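Local coordinates for TIGR00266 family protein (Pseudomonas aeruginosa, PDB 1YOX) that is of unknown function but belongs to the AIM24 family, and may assemble as a trimer, at the interface of chains A and B. Numbering follows the deposited sequence. Chains: chain A/B, hypothetical protein PA3696.

The interface of chains A and B. Residues chain A 233-234, 237-238; chain B 227, 231.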
loop_
_atom_site.group_PDB
_atom_site.type_symbol
_atom_site.label_atom_id
_atom_site.label_comp_id
_atom_site.label_asym_id
_atom_site.label_seq_id
_atom_site.Cartn_x
_atom_site.Cartn_y
_atom_site.Cartn_z
ATOM N N ARG A 233 -4.071 9.397 -9.253
ATOM C CA ARG A 233 -2.839 10.046 -8.851
ATOM C C ARG A 233 -1.584 9.343 -9.404
ATOM O O ARG A 233 -0.598 9.990 -9.746
ATOM C CB ARG A 233 -2.799 10.183 -7.313
ATOM C CG ARG A 233 -3.653 11.347 -6.760
ATOM C CD ARG A 233 -3.046 12.728 -7.142
ATOM N NE ARG A 233 -1.617 12.577 -7.470
ATOM C CZ ARG A 233 -0.914 13.342 -8.311
ATOM N NH1 ARG A 233 -1.470 14.395 -8.925
ATOM N NH2 ARG A 233 0.369 13.048 -8.515
ATOM N N ILE A 234 -1.611 8.020 -9.494
ATOM C CA ILE A 234 -0.521 7.293 -10.140
ATOM C C ILE A 234 -0.351 7.753 -11.588
ATOM O O ILE A 234 0.778 8.019 -12.039
ATOM C CB ILE A 234 -0.762 5.776 -10.176
ATOM C CG1 ILE A 234 -0.779 5.175 -8.753
ATOM C CG2 ILE A 234 0.225 5.095 -11.155
ATOM C CD1 ILE A 234 0.506 5.095 -8.107
ATOM N N ALA A 237 1.094 11.306 -11.893
ATOM C CA ALA A 237 2.512 11.350 -11.584
ATOM C C ALA A 237 3.415 10.853 -12.712
ATOM O O ALA A 237 4.646 11.015 -12.649
ATOM C CB ALA A 237 2.783 10.548 -10.334
ATOM N N THR A 238 2.816 10.218 -13.717
ATOM C CA THR A 238 3.596 9.591 -14.773
ATOM C C THR A 238 3.804 10.553 -15.949
ATOM O O THR A 238 4.368 10.155 -16.970
ATOM C CB THR A 238 2.938 8.268 -15.298
ATOM O OG1 THR A 238 1.692 8.564 -15.939
ATOM C CG2 THR A 238 2.707 7.265 -14.184
ATOM N N PHE B 227 5.722 7.481 -3.155
ATOM C CA PHE B 227 4.763 7.509 -4.282
ATOM C C PHE B 227 5.429 7.432 -5.652
ATOM O O PHE B 227 4.958 6.742 -6.556
ATOM C CB PHE B 227 3.967 8.823 -4.216
ATOM C CG PHE B 227 2.885 8.935 -5.229
ATOM C CD1 PHE B 227 1.743 8.134 -5.137
ATOM C CD2 PHE B 227 2.976 9.858 -6.262
ATOM C CE1 PHE B 227 0.701 8.242 -6.064
ATOM C CE2 PHE B 227 1.939 9.968 -7.213
ATOM C CZ PHE B 227 0.803 9.165 -7.098
ATOM N N ALA B 231 4.602 4.800 -8.314
ATOM C CA ALA B 231 4.137 5.265 -9.648
ATOM C C ALA B 231 5.111 4.837 -10.769
ATOM O O ALA B 231 4.713 4.110 -11.704
ATOM C CB ALA B 231 3.883 6.784 -9.653
#
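The CG of B:Phe227 lies opposite its backbone N (chi1 -175°), and this points the ring away from its own helix, B 227-238, towards helix A 227-236; its CZ end then meets A:Arg233. A:Arg233 turns its CG beside its backbone N instead, and bends at chi2 (-69°) and chi3. The bends carry the guanidinium round to the CE2 side of the phenyl ring, past its rim rather than over its face. The two side chains run roughly at right angles, and the guanidinium plane is tilted 43° from the ring.

The far end of the ring enters a notch on chain A. Ring atom CZ of B:Phe227 points at the peptide group of A:Arg233, whose carbonyl carbon C lies in the ring plane at 3.3 Å. On the arginine side, CB of A:Arg233 stands 3.7 Å from the same CZ. NH2 of the A:Arg233 guanidinium reaches CE2 of B:Phe227 at 3.7 Å, and CE2 sits at the edge of the guanidinium, in its plane. This is an edge contact, not a flat stack.

A:Ile234 and A:Ala237 close the notch from chain A. The CD1 methyl of A:Ile234 touches CE1 of B:Phe227 at 3.8 Å. The same methyl lies 3.9 Å from CA of B:Ala231, so it bridges two residues one turn apart on the B helix. A:Ala237 follows the end of helix A 227-236 and approaches the opposite ring edge, with CB 3.3 Å from CE2 of B:Phe227.

The side-chain contacts described here are mostly carbon to carbon, with the arginine guanidinium and a backbone carbonyl also against the ring. The small side chain of B:Ala231 probably helps the two chains come close beside the ring. The protein is a trimer in the deposited assembly, and these C-terminal helices probably help to hold neighbouring copies together. The structure alone does not show whether the trimer forms in the cell. Beside the ring, the CB methyls of A:Ala237 and B:Ala231 meet at 4.0 Å.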